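Local structure of glyoxalase family protein (Bacillus cereus, 1SS4) at residues A[129-134]-A[145-150]; A[56-61]-A[75-80]; A[117-122]-A[135-140]; A[35-40]-A[62-67]; A[17-22]-A[140-145]. The protein is a glyoxalase-family (vicinal oxygen chelate) protein of unestablished function, possibly a metal-dependent enzyme related to methylmalonyl-CoA epimerase, and is crystallised with glutathione. All blocks are in the same frame, centred on the assembly; numbering follows the deposited sequence.

Interaction 1 of 5, residues A[129-134]-A[145-150]; sequences NSYRLC and GLAEEL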
# COMPACT_ATOMS: atom_id res chain seq x y z
N ASN A 129 -25.46 -8.31 -3.18
CA ASN A 129 -26.02 -7.35 -4.13
C ASN A 129 -25.34 -5.99 -4.05
O ASN A 129 -25.92 -4.98 -4.44
CB ASN A 129 -27.52 -7.16 -3.89
CG ASN A 129 -28.34 -8.26 -4.52
OD1 ASN A 129 -29.56 -8.32 -4.35
ND2 ASN A 129 -27.68 -9.15 -5.27
N SER A 130 -24.11 -5.97 -3.55
CA SER A 130 -23.40 -4.70 -3.40
C SER A 130 -22.13 -4.54 -4.24
O SER A 130 -21.83 -3.44 -4.70
CB SER A 130 -23.07 -4.48 -1.92
OG SER A 130 -22.44 -5.61 -1.36
N TYR A 131 -21.39 -5.62 -4.44
CA TYR A 131 -20.13 -5.55 -5.18
C TYR A 131 -19.89 -6.68 -6.15
O TYR A 131 -20.49 -7.74 -6.07
CB TYR A 131 -18.94 -5.56 -4.22
CG TYR A 131 -18.68 -4.29 -3.46
CD1 TYR A 131 -18.28 -3.13 -4.12
CD2 TYR A 131 -18.80 -4.26 -2.07
CE1 TYR A 131 -18.00 -1.96 -3.41
CE2 TYR A 131 -18.52 -3.10 -1.35
CZ TYR A 131 -18.12 -1.95 -2.03
OH TYR A 131 -17.85 -0.80 -1.33
N ARG A 132 -18.96 -6.41 -7.06
CA ARG A 132 -18.48 -7.38 -8.02
C ARG A 132 -17.00 -7.04 -7.93
O ARG A 132 -16.64 -5.86 -7.96
CB ARG A 132 -19.02 -7.11 -9.43
CG ARG A 132 -20.43 -7.67 -9.69
CD ARG A 132 -20.80 -7.60 -11.17
NE ARG A 132 -19.99 -8.51 -11.97
CZ ARG A 132 -19.56 -8.24 -13.20
NH1 ARG A 132 -19.88 -7.09 -13.77
NH2 ARG A 132 -18.81 -9.12 -13.85
N LEU A 133 -16.15 -8.05 -7.77
CA LEU A 133 -14.72 -7.76 -7.65
C LEU A 133 -13.82 -8.90 -8.09
O LEU A 133 -14.26 -10.04 -8.24
CB LEU A 133 -14.39 -7.39 -6.21
CG LEU A 133 -14.36 -8.55 -5.21
CD1 LEU A 133 -13.68 -8.10 -3.93
CD2 LEU A 133 -15.78 -9.05 -4.95
N CYS A 134 -12.54 -8.58 -8.28
CA CYS A 134 -11.55 -9.55 -8.69
C CYS A 134 -10.15 -9.07 -8.31
O CYS A 134 -9.96 -7.92 -7.89
CB CYS A 134 -11.59 -9.76 -10.20
SG CYS A 134 -11.09 -8.30 -11.14
N GLY A 145 -6.46 -5.04 -6.74
CA GLY A 145 -7.83 -5.47 -6.55
C GLY A 145 -8.70 -4.47 -7.30
O GLY A 145 -8.40 -3.28 -7.37
N LEU A 146 -9.78 -4.96 -7.90
CA LEU A 146 -10.71 -4.10 -8.63
C LEU A 146 -12.11 -4.42 -8.15
O LEU A 146 -12.43 -5.56 -7.89
CB LEU A 146 -10.64 -4.37 -10.12
CG LEU A 146 -9.36 -4.11 -10.90
CD1 LEU A 146 -9.57 -4.55 -12.34
CD2 LEU A 146 -9.01 -2.64 -10.85
N ALA A 147 -12.94 -3.39 -8.02
CA ALA A 147 -14.33 -3.58 -7.61
C ALA A 147 -15.25 -2.58 -8.30
O ALA A 147 -14.83 -1.48 -8.64
CB ALA A 147 -14.47 -3.42 -6.12
N GLU A 148 -16.49 -3.00 -8.48
CA GLU A 148 -17.52 -2.15 -9.08
C GLU A 148 -18.74 -2.22 -8.15
O GLU A 148 -19.18 -3.29 -7.76
CB GLU A 148 -17.92 -2.64 -10.48
CG GLU A 148 -19.23 -2.01 -10.96
CD GLU A 148 -19.74 -2.60 -12.26
OE1 GLU A 148 -20.97 -2.51 -12.49
OE2 GLU A 148 -18.95 -3.14 -13.06
N GLU A 149 -19.26 -1.05 -7.80
CA GLU A 149 -20.42 -0.93 -6.92
C GLU A 149 -21.72 -1.18 -7.71
O GLU A 149 -21.87 -0.71 -8.83
CB GLU A 149 -20.45 0.47 -6.31
CG GLU A 149 -20.48 0.50 -4.81
CD GLU A 149 -19.46 1.46 -4.24
OE1 GLU A 149 -19.37 2.60 -4.77
OE2 GLU A 149 -18.76 1.09 -3.28
N LEU A 150 -22.66 -1.91 -7.10
CA LEU A 150 -23.94 -2.24 -7.73
C LEU A 150 -25.09 -1.42 -7.13
O LEU A 150 -25.17 -1.26 -5.91
CB LEU A 150 -24.24 -3.73 -7.56
CG LEU A 150 -23.14 -4.71 -7.97
CD1 LEU A 150 -23.58 -6.13 -7.68
CD2 LEU A 150 -22.83 -4.54 -9.45
O HOH W 1 -21.92 -4.79 -13.36
O HOH W 2 -19.19 -4.67 -15.18
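R132 and E148 exchange both of their backbone hydrogen bonds across two antiparallel strands, E148 N giving to R132 O at 2.9 Å and R132 N to E148 O at 3.2 Å. C134 and L146 form the next such pair, and L150 N adds a bond to S130 O at 3.0 Å. The side chains of R132 and E148 run alongside each other in the same direction, yet their charged ends do not form a salt bridge: R132 NH1 stays 4.1 Å from E148 OE2, which is displaced from the guanidinium plane, so no N-H is directed at it. A water joins them, accepting from R132 NH1 in the guanidinium plane and donating to E148 OE1 at 2.6 Å; a second links NH1, weakly, to E148 OE2. Their strongest partners lie elsewhere in the chain: D107 for R132 NH2 and the backbone N of I106 for E148 OE2. On the sheet face that carries Y131, L133, A147 and E149, Y131 OH lies 2.9 Å from E149 OE2, which also forms a salt bridge with R11 of the second subunit; the same hydroxyl hydrogen-bonds a bound citrate, probably from the crystallisation liquor. L150 lies across R132, its CD2 4.0 Å from R132 CG. This hairpin of 131-137 and 143-149 is flanked by strands 119-127 and 95-103. Helix 106-115 packs over C134 and L146, while L133 and A147 touch M100 of strand 95-103.

Interaction 2 of 5, residues A[56-61]-A[75-80]; sequences QCVEIA and SRFLTP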
# COMPACT_ATOMS: atom_id res chain seq x y z
N GLN A 56 22.41 6.49 -3.09
CA GLN A 56 21.35 6.00 -3.96
C GLN A 56 20.91 7.00 -5.01
O GLN A 56 21.08 8.22 -4.86
CB GLN A 56 20.11 5.53 -3.17
CG GLN A 56 19.29 6.60 -2.48
CD GLN A 56 17.95 6.08 -1.96
OE1 GLN A 56 17.90 5.05 -1.27
NE2 GLN A 56 16.87 6.79 -2.27
N CYS A 57 20.36 6.45 -6.09
CA CYS A 57 19.86 7.20 -7.21
C CYS A 57 18.58 6.46 -7.59
O CYS A 57 18.63 5.30 -7.98
CB CYS A 57 20.84 7.15 -8.38
SG CYS A 57 20.32 8.11 -9.83
N VAL A 58 17.45 7.13 -7.44
CA VAL A 58 16.17 6.51 -7.76
C VAL A 58 15.34 7.44 -8.62
O VAL A 58 15.44 8.66 -8.50
CB VAL A 58 15.38 6.20 -6.48
CG1 VAL A 58 14.07 5.54 -6.83
CG2 VAL A 58 16.19 5.29 -5.58
N GLU A 59 14.56 6.88 -9.53
CA GLU A 59 13.67 7.69 -10.34
C GLU A 59 12.29 7.47 -9.72
O GLU A 59 11.88 6.33 -9.47
CB GLU A 59 13.66 7.23 -11.80
CG GLU A 59 12.94 8.22 -12.71
CD GLU A 59 12.83 7.72 -14.14
OE1 GLU A 59 13.30 6.59 -14.41
OE2 GLU A 59 12.27 8.45 -15.00
N ILE A 60 11.59 8.57 -9.50
CA ILE A 60 10.27 8.54 -8.86
C ILE A 60 9.17 9.13 -9.73
O ILE A 60 9.39 10.07 -10.49
CB ILE A 60 10.32 9.34 -7.54
CG1 ILE A 60 11.21 8.60 -6.53
CG2 ILE A 60 8.93 9.52 -6.97
CD1 ILE A 60 11.50 9.42 -5.31
N ALA A 61 7.97 8.56 -9.61
CA ALA A 61 6.80 9.04 -10.34
C ALA A 61 5.63 9.02 -9.38
O ALA A 61 5.38 8.02 -8.72
CB ALA A 61 6.52 8.14 -11.53
N SER A 75 8.65 3.92 -7.70
CA SER A 75 10.09 4.12 -7.59
C SER A 75 10.88 3.07 -8.37
O SER A 75 10.50 1.89 -8.41
CB SER A 75 10.55 4.06 -6.13
OG SER A 75 10.12 5.20 -5.42
N ARG A 76 11.97 3.51 -8.99
CA ARG A 76 12.87 2.63 -9.73
C ARG A 76 14.29 2.94 -9.25
O ARG A 76 14.74 4.09 -9.34
CB ARG A 76 12.78 2.89 -11.23
CG ARG A 76 13.71 2.02 -12.05
CD ARG A 76 13.55 2.28 -13.53
NE ARG A 76 13.96 3.63 -13.92
CZ ARG A 76 15.22 4.00 -14.14
NH1 ARG A 76 16.20 3.11 -14.03
NH2 ARG A 76 15.49 5.25 -14.50
N PHE A 77 14.97 1.93 -8.73
CA PHE A 77 16.34 2.10 -8.24
C PHE A 77 17.37 2.03 -9.38
O PHE A 77 17.34 1.11 -10.17
CB PHE A 77 16.67 1.01 -7.22
CG PHE A 77 16.19 1.31 -5.82
CD1 PHE A 77 16.98 2.06 -4.95
CD2 PHE A 77 14.94 0.88 -5.38
CE1 PHE A 77 16.52 2.38 -3.65
CE2 PHE A 77 14.48 1.19 -4.10
CZ PHE A 77 15.27 1.94 -3.23
N LEU A 78 18.25 3.02 -9.46
CA LEU A 78 19.33 2.97 -10.46
C LEU A 78 20.48 2.38 -9.63
O LEU A 78 21.14 1.42 -10.03
CB LEU A 78 19.66 4.37 -10.96
CG LEU A 78 18.67 4.99 -11.95
CD1 LEU A 78 17.34 5.30 -11.27
CD2 LEU A 78 19.27 6.27 -12.51
N THR A 79 20.68 2.95 -8.45
CA THR A 79 21.68 2.44 -7.50
C THR A 79 21.15 2.68 -6.08
O THR A 79 20.49 3.70 -5.82
CB THR A 79 23.05 3.17 -7.64
OG1 THR A 79 22.85 4.57 -7.48
CG2 THR A 79 23.69 2.88 -9.00
N PRO A 80 21.38 1.72 -5.17
CA PRO A 80 22.09 0.46 -5.42
C PRO A 80 21.08 -0.41 -6.16
O PRO A 80 19.90 -0.08 -6.17
CB PRO A 80 22.33 -0.07 -4.01
CG PRO A 80 21.06 0.36 -3.30
CD PRO A 80 20.93 1.80 -3.77
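An antiparallel hairpin contact joins strands 57-64 and 71-79, the two inner strands of their four-stranded sheet, and pairs V58 with F77 and E59 with R76. The E59 and R76 backbones exchange hydrogen bonds, and their side chains add a salt bridge, with R76 NH2 2.6 Å from E59 OE1. R76 NE makes a second, weak bond to that oxygen. The carboxylate is turned almost perpendicular to the guanidinium, the planes 89° apart: OE1 sits in the guanidinium plane, whereas NH2 meets it on the anti side, tilted well out of the carboxylate plane. The bend of R76 at chi3 (65°) swings NE back toward this oxygen. E59 OE2 has its own partner, R39 NE of strand 35-42, so the carboxylate links three strands.

Toward the other end the pairing is offset by a classic beta bulge, in which L78 and T79 both face C57. C57 O consequently accepts two backbone bonds, from L78 N at 2.7 Å and from T79 N at 3.2 Å, the latter on a lone pair. C57 N returns a bond to T79 O. L78 turns its side chain back over C57, placing CD2 3.4 Å from C57 SG.

On the side of the sheet bearing V58 and F77, V58 CG2 lies 3.4 Å from F77 CD1. Q56 OE1 approaches the edge of the same ring near CE1, but its hydrogen bond is to T51 OG1. F77 also packs on V91 of the second subunit, and P80, which follows a cis peptide bond, touches N92 of that subunit.

Interaction 3 of 5, residues A[117-122]-A[135-140]; sequences GAELVG and YIRGVE. With FMT (formic acid), chain F.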
# COMPACT_ATOMS: atom_id res chain seq x y z
N GLY A 117 -1.86 -7.43 -21.23
CA GLY A 117 -0.96 -8.35 -20.55
C GLY A 117 -1.21 -8.65 -19.08
O GLY A 117 -0.44 -9.40 -18.48
N ALA A 118 -2.26 -8.08 -18.50
CA ALA A 118 -2.57 -8.34 -17.09
C ALA A 118 -3.30 -9.68 -17.02
O ALA A 118 -3.88 -10.13 -18.01
CB ALA A 118 -3.43 -7.22 -16.52
N GLU A 119 -3.27 -10.32 -15.85
CA GLU A 119 -3.93 -11.62 -15.71
C GLU A 119 -4.87 -11.71 -14.51
O GLU A 119 -4.50 -11.39 -13.38
CB GLU A 119 -2.89 -12.74 -15.60
CG GLU A 119 -2.23 -12.84 -14.22
CD GLU A 119 -1.60 -14.21 -13.95
OE1 GLU A 119 -2.35 -15.21 -13.90
OE2 GLU A 119 -0.36 -14.27 -13.78
N LEU A 120 -6.09 -12.17 -14.78
CA LEU A 120 -7.10 -12.33 -13.74
C LEU A 120 -6.64 -13.44 -12.79
O LEU A 120 -6.32 -14.55 -13.23
CB LEU A 120 -8.44 -12.68 -14.40
CG LEU A 120 -9.67 -12.83 -13.52
CD1 LEU A 120 -9.93 -11.53 -12.75
CD2 LEU A 120 -10.88 -13.18 -14.41
N VAL A 121 -6.60 -13.16 -11.49
CA VAL A 121 -6.13 -14.17 -10.54
C VAL A 121 -7.14 -15.27 -10.31
O VAL A 121 -6.79 -16.45 -10.28
CB VAL A 121 -5.76 -13.53 -9.19
CG1 VAL A 121 -5.26 -14.60 -8.20
CG2 VAL A 121 -4.69 -12.48 -9.42
N GLY A 122 -8.40 -14.88 -10.14
CA GLY A 122 -9.45 -15.84 -9.91
C GLY A 122 -10.59 -15.50 -10.85
O GLY A 122 -10.40 -15.42 -12.05
N TYR A 135 -9.19 -9.97 -8.45
CA TYR A 135 -7.78 -9.68 -8.21
C TYR A 135 -7.13 -9.84 -9.57
O TYR A 135 -7.44 -10.77 -10.31
CB TYR A 135 -7.14 -10.69 -7.25
CG TYR A 135 -7.28 -10.38 -5.78
CD1 TYR A 135 -6.54 -11.10 -4.83
CD2 TYR A 135 -8.14 -9.39 -5.32
CE1 TYR A 135 -6.67 -10.84 -3.48
CE2 TYR A 135 -8.29 -9.13 -3.97
CZ TYR A 135 -7.54 -9.87 -3.05
OH TYR A 135 -7.71 -9.63 -1.72
N ILE A 136 -6.22 -8.94 -9.88
CA ILE A 136 -5.52 -8.96 -11.15
C ILE A 136 -4.05 -8.79 -10.89
O ILE A 136 -3.66 -8.05 -10.00
CB ILE A 136 -5.97 -7.77 -12.02
CG1 ILE A 136 -7.44 -7.91 -12.39
CG2 ILE A 136 -5.08 -7.65 -13.26
CD1 ILE A 136 -7.70 -9.06 -13.32
N ARG A 137 -3.23 -9.51 -11.67
CA ARG A 137 -1.79 -9.38 -11.62
C ARG A 137 -1.54 -8.38 -12.75
O ARG A 137 -1.73 -8.70 -13.94
CB ARG A 137 -1.09 -10.71 -11.93
CG ARG A 137 -1.23 -11.76 -10.85
CD ARG A 137 0.02 -11.85 -10.02
NE ARG A 137 -0.13 -12.68 -8.82
CZ ARG A 137 0.46 -12.40 -7.67
NH1 ARG A 137 1.22 -11.32 -7.59
NH2 ARG A 137 0.30 -13.18 -6.60
N GLY A 138 -1.15 -7.16 -12.40
CA GLY A 138 -0.93 -6.14 -13.40
C GLY A 138 0.51 -6.01 -13.86
O GLY A 138 1.20 -7.01 -14.04
N VAL A 139 0.96 -4.77 -14.03
CA VAL A 139 2.32 -4.52 -14.46
C VAL A 139 3.32 -5.28 -13.59
O VAL A 139 3.26 -5.24 -12.35
CB VAL A 139 2.64 -3.00 -14.47
CG1 VAL A 139 2.53 -2.43 -13.06
CG2 VAL A 139 4.04 -2.77 -15.07
N GLU A 140 4.21 -6.02 -14.25
CA GLU A 140 5.22 -6.81 -13.56
C GLU A 140 4.66 -7.76 -12.50
O GLU A 140 5.30 -8.02 -11.47
CB GLU A 140 6.24 -5.85 -12.95
CG GLU A 140 7.09 -5.14 -14.01
CD GLU A 140 7.88 -3.96 -13.48
OE1 GLU A 140 8.26 -3.98 -12.29
OE2 GLU A 140 8.15 -3.01 -14.26
C FMT F . -1.46 -15.92 -8.31
O1 FMT F . -1.25 -15.17 -9.31
O2 FMT F . -1.95 -15.28 -7.32
O HOH W 3 -10.11 -12.61 -9.38
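E119 and R137 grip each other through two backbone hydrogen bonds, R137 N to E119 O at 2.8 Å and E119 N to R137 O at 2.9 Å. V121 N continues the antiparallel pairing with a bond to Y135 O, and beyond it a single water accepts from both G122 N and Y135 N. The R137 side chain presents the edge of its guanidinium to a formate, probably from the crystallisation liquor: NE holds O1 at 2.8 Å and NH2 holds O2 at 3.2 Å. R137 NH2 also binds A89 O and NH1 binds G141 O, so the group is held from several directions. E119 lies alongside R137 without a salt bridge; their contact is aliphatic, E119 CG 3.3 Å from R137 CB. On the L120 and I136 side of the sheet, the two CD1 methyls pack tightly at 3.4 Å, and I136 CG2 touches A118 CB. V121 CB rests 3.7 Å from Y135 CB. The contact lies at the base of the 119-127/131-137 hairpin, immediately after helix 106-115, which a Schellman motif closes at G117. Strand 143-149 borders strand 131-137, its L143 touching V121, Y135 and R137, while V50 and T51 of the second subunit pack on Y135 and V121.

Interaction 4 of 5, residues A[35-40]-A[62-67]; sequences NLEGRA and MMVTPD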
# COMPACT_ATOMS: atom_id res chain seq x y z
N ASN A 35 -3.67 9.61 -12.56
CA ASN A 35 -2.94 10.59 -13.37
C ASN A 35 -1.54 10.80 -12.80
O ASN A 35 -1.33 10.71 -11.59
CB ASN A 35 -3.71 11.91 -13.40
CG ASN A 35 -5.14 11.75 -13.88
OD1 ASN A 35 -5.43 10.90 -14.73
ND2 ASN A 35 -6.05 12.57 -13.34
N LEU A 36 -0.59 11.08 -13.69
CA LEU A 36 0.79 11.29 -13.32
C LEU A 36 0.99 12.75 -12.93
O LEU A 36 0.81 13.64 -13.76
CB LEU A 36 1.69 10.95 -14.50
CG LEU A 36 3.19 11.20 -14.41
CD1 LEU A 36 3.81 10.37 -13.27
CD2 LEU A 36 3.81 10.83 -15.74
N GLU A 37 1.35 13.00 -11.66
CA GLU A 37 1.56 14.36 -11.15
C GLU A 37 2.96 14.84 -11.48
O GLU A 37 3.17 16.00 -11.85
CB GLU A 37 1.40 14.44 -9.63
CG GLU A 37 -0.00 14.36 -9.10
CD GLU A 37 -0.06 14.68 -7.61
OE1 GLU A 37 0.63 13.99 -6.83
OE2 GLU A 37 -0.79 15.61 -7.22
N GLY A 38 3.92 13.95 -11.34
CA GLY A 38 5.29 14.32 -11.61
C GLY A 38 6.18 13.12 -11.75
O GLY A 38 5.81 11.99 -11.40
N ARG A 39 7.38 13.37 -12.25
CA ARG A 39 8.35 12.32 -12.46
C ARG A 39 9.72 12.96 -12.36
O ARG A 39 9.95 14.02 -12.95
CB ARG A 39 8.13 11.72 -13.85
CG ARG A 39 9.11 10.67 -14.23
CD ARG A 39 8.74 10.06 -15.56
NE ARG A 39 9.64 8.96 -15.87
CZ ARG A 39 9.43 8.05 -16.81
NH1 ARG A 39 8.33 8.12 -17.56
NH2 ARG A 39 10.31 7.08 -16.99
N ALA A 40 10.62 12.33 -11.63
CA ALA A 40 11.94 12.91 -11.48
C ALA A 40 12.99 11.94 -10.97
O ALA A 40 12.68 10.93 -10.35
CB ALA A 40 11.86 14.12 -10.56
N MSE A 62 4.91 10.13 -9.29
CA MSE A 62 3.77 10.20 -8.39
C MSE A 62 2.46 10.18 -9.16
O MSE A 62 2.23 11.01 -10.04
CB MSE A 62 3.86 11.47 -7.54
CG MSE A 62 2.84 11.54 -6.41
SE MSE A 62 3.12 10.21 -5.00
CE MSE A 62 4.64 11.03 -4.04
N MSE A 63 1.61 9.20 -8.85
CA MSE A 63 0.30 9.03 -9.48
C MSE A 63 -0.76 9.50 -8.49
O MSE A 63 -0.67 9.21 -7.30
CB MSE A 63 0.01 7.56 -9.78
CG MSE A 63 1.09 6.76 -10.47
SE MSE A 63 1.46 7.46 -12.24
CE MSE A 63 -0.16 6.96 -13.16
N VAL A 64 -1.79 10.18 -8.98
CA VAL A 64 -2.87 10.64 -8.12
C VAL A 64 -4.22 10.20 -8.68
O VAL A 64 -4.40 10.10 -9.90
CB VAL A 64 -2.84 12.17 -7.96
CG1 VAL A 64 -3.16 12.86 -9.31
CG2 VAL A 64 -3.84 12.59 -6.88
N THR A 65 -5.18 9.93 -7.80
CA THR A 65 -6.50 9.53 -8.26
C THR A 65 -7.27 10.78 -8.68
O THR A 65 -6.95 11.88 -8.24
CB THR A 65 -7.31 8.85 -7.15
OG1 THR A 65 -7.24 9.65 -5.96
CG2 THR A 65 -6.77 7.46 -6.88
N PRO A 66 -8.28 10.62 -9.55
CA PRO A 66 -9.08 11.75 -10.00
C PRO A 66 -9.72 12.50 -8.84
O PRO A 66 -9.81 13.72 -8.88
CB PRO A 66 -10.14 11.09 -10.90
CG PRO A 66 -9.39 9.95 -11.49
CD PRO A 66 -8.61 9.40 -10.29
N ASP A 67 -10.17 11.78 -7.81
CA ASP A 67 -10.79 12.45 -6.68
C ASP A 67 -9.75 13.27 -5.89
O ASP A 67 -10.10 14.02 -4.99
CB ASP A 67 -11.49 11.45 -5.75
CG ASP A 67 -10.55 10.40 -5.19
OD1 ASP A 67 -9.39 10.74 -4.88
OD2 ASP A 67 -10.98 9.24 -5.02
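E37 crosses V64 of the neighbouring antiparallel strand and runs alongside selenomethionine M62. Its chain is extended beyond CG, meeting V64 at about a right angle with E37 CG 3.5 Å from V64 CG1, while E37 OE1 comes 3.3 Å from M62 CG, beyond which the M62 chain turns away from strand 35-42. V64 holds CG1 between its backbone N and carbonyl carbon (chi1 66°), which sets this methyl against E37. M63, also selenomethionine and bent twice, sends its selenium to the L36 side of the sheet, where SE meets L36 CD1 at 3.9 Å.

The backbone pairs N35 with V64 through two hydrogen bonds, V64 N to N35 O being 2.7 Å. A beta bulge then shifts the register by one: M62 O accepts from E37 N, while M62 N gives to G38 O at 3.0 Å. G38 N is buried by the contact without a partner in the model. Strand 35-42 is the outermost of its sheet within the chain. Since E37 OE1 forms a salt bridge with R71 of strand 71-79, the glutamate combines apolar packing of its CG methylene on V64 with a charge pairing that spans the intervening strand.

Interaction 5 of 5, residues A[17-22]-A[140-145]; sequences IVVESL and EGILIG
The carboxylate of E140 receives two successive backbone N-H groups, E20 N on OE1 at 2.8 Å and S21 N on OE2 at 2.9 Å. Both donors arrive on the syn sides of their oxygens and lie only about 20° out of the carboxylate plane, so the pair of bonds fixes the rotation of the group. The first is the straighter, with an N-H...O angle of 168°, against 149° for the second. E20 CB presses against the same carboxylate, 3.2 Å from OE1. Beside this polar grip lies the tip of I142: its CD1 touches I17 CG2 at 3.7 Å and, with the two side chains at about a right angle, V19 CG1 at 3.9 Å.

The contact is tertiary rather than sheet pairing. It joins the end of strand 9-18, which belongs to one four-stranded sheet, to the turn that leads into strand 143-149 of the other, and so bridges the two βαβββ units that glyoxalase-family proteins characteristically contain.

Further out, E20 OE2 lies 4.4 Å from E140 OE1, and R87 forms salt bridges with both glutamates, which probably offsets part of the repulsion between them. S21 is the N-cap of helix 22-32, its OG bonded to N24 N. E140 lies in the turn before strand 143-149, and its extended chain carries the carboxylate out to the 17-22 segment. Y96 of the second subunit packs on I17 and I142, and strand 9-18 pairs there with an antiparallel strand of that subunit.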
# COMPACT_ATOMS: atom_id res chain seq x y z
N ILE A 17 5.40 1.76 -4.53
CA ILE A 17 5.75 0.46 -5.11
C ILE A 17 7.10 0.64 -5.83
O ILE A 17 7.29 1.61 -6.55
CB ILE A 17 4.69 0.00 -6.18
CG1 ILE A 17 3.26 0.18 -5.63
CG2 ILE A 17 4.94 -1.48 -6.57
CD1 ILE A 17 2.16 -0.03 -6.69
N VAL A 18 8.02 -0.29 -5.60
CA VAL A 18 9.33 -0.28 -6.25
C VAL A 18 9.15 -1.15 -7.50
O VAL A 18 8.72 -2.29 -7.40
CB VAL A 18 10.41 -0.89 -5.33
CG1 VAL A 18 11.72 -1.05 -6.08
CG2 VAL A 18 10.59 0.00 -4.14
N VAL A 19 9.43 -0.58 -8.67
CA VAL A 19 9.23 -1.32 -9.90
C VAL A 19 10.49 -1.42 -10.75
O VAL A 19 11.48 -0.72 -10.50
CB VAL A 19 8.09 -0.70 -10.74
CG1 VAL A 19 6.82 -0.65 -9.90
CG2 VAL A 19 8.47 0.71 -11.20
N GLU A 20 10.44 -2.33 -11.72
CA GLU A 20 11.54 -2.58 -12.65
C GLU A 20 11.57 -1.51 -13.74
O GLU A 20 12.62 -0.98 -14.09
CB GLU A 20 11.34 -3.97 -13.28
CG GLU A 20 12.53 -4.52 -14.02
CD GLU A 20 12.28 -5.92 -14.56
OE1 GLU A 20 13.21 -6.47 -15.20
OE2 GLU A 20 11.16 -6.49 -14.35
N SER A 21 10.40 -1.20 -14.29
CA SER A 21 10.26 -0.19 -15.35
C SER A 21 9.27 0.89 -14.95
O SER A 21 8.08 0.62 -14.81
CB SER A 21 9.77 -0.84 -16.65
OG SER A 21 9.35 0.15 -17.58
N LEU A 22 9.76 2.11 -14.76
CA LEU A 22 8.88 3.21 -14.40
C LEU A 22 7.93 3.50 -15.57
O LEU A 22 6.72 3.70 -15.38
CB LEU A 22 9.71 4.46 -14.04
CG LEU A 22 9.05 5.45 -13.09
CD1 LEU A 22 8.64 4.73 -11.79
CD2 LEU A 22 10.01 6.59 -12.78
N GLU A 140 4.21 -6.02 -14.25
CA GLU A 140 5.22 -6.81 -13.56
C GLU A 140 4.66 -7.76 -12.50
O GLU A 140 5.30 -8.02 -11.47
CB GLU A 140 6.24 -5.85 -12.95
CG GLU A 140 7.09 -5.14 -14.01
CD GLU A 140 7.88 -3.96 -13.48
OE1 GLU A 140 8.26 -3.98 -12.29
OE2 GLU A 140 8.15 -3.01 -14.26
N GLY A 141 3.46 -8.28 -12.76
CA GLY A 141 2.81 -9.21 -11.84
C GLY A 141 2.28 -8.64 -10.53
O GLY A 141 1.77 -9.40 -9.69
N ILE A 142 2.37 -7.33 -10.35
CA ILE A 142 1.91 -6.69 -9.12
C ILE A 142 0.41 -6.88 -8.87
O ILE A 142 -0.43 -6.60 -9.73
CB ILE A 142 2.30 -5.19 -9.14
CG1 ILE A 142 3.84 -5.09 -9.09
CG2 ILE A 142 1.68 -4.43 -7.94
CD1 ILE A 142 4.40 -3.73 -9.42
N LEU A 143 0.09 -7.35 -7.67
CA LEU A 143 -1.30 -7.62 -7.29
C LEU A 143 -2.13 -6.36 -7.03
O LEU A 143 -1.77 -5.52 -6.20
CB LEU A 143 -1.33 -8.52 -6.06
CG LEU A 143 -2.69 -9.12 -5.69
CD1 LEU A 143 -3.10 -10.11 -6.77
CD2 LEU A 143 -2.58 -9.83 -4.32
N ILE A 144 -3.26 -6.27 -7.73
CA ILE A 144 -4.21 -5.17 -7.61
C ILE A 144 -5.60 -5.77 -7.44
O ILE A 144 -5.88 -6.85 -7.92
CB ILE A 144 -4.25 -4.33 -8.89
CG1 ILE A 144 -2.85 -3.82 -9.23
CG2 ILE A 144 -5.19 -3.19 -8.72
CD1 ILE A 144 -2.29 -2.88 -8.19
N GLY A 145 -6.46 -5.04 -6.74
CA GLY A 145 -7.83 -5.47 -6.55
C GLY A 145 -8.70 -4.47 -7.30
O GLY A 145 -8.40 -3.28 -7.37

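Overall arrangement
Interactions 2 and 4 share strand 57-64 of one sheet, where I60 N probably hydrogen-bonds A40 O (2.7 Å); interactions 1 and 3 share strand 131-137 of the other, with C134 CB 3.5 Å from L120 CD1. Interaction 5 connects the two halves: S75 N and O pair with I17 O and V19 N on one side, and I136 N with I144 O on the other, while E140 is common to interactions 3 and 5. The centres of interactions 1 and 2 are about 35 Å apart, on opposite sides of the chain's centre. Glutathione lies about 8 Å from the S130 side chain, the sodium ion about 12 Å from that of I142. All five contacts touch the second subunit.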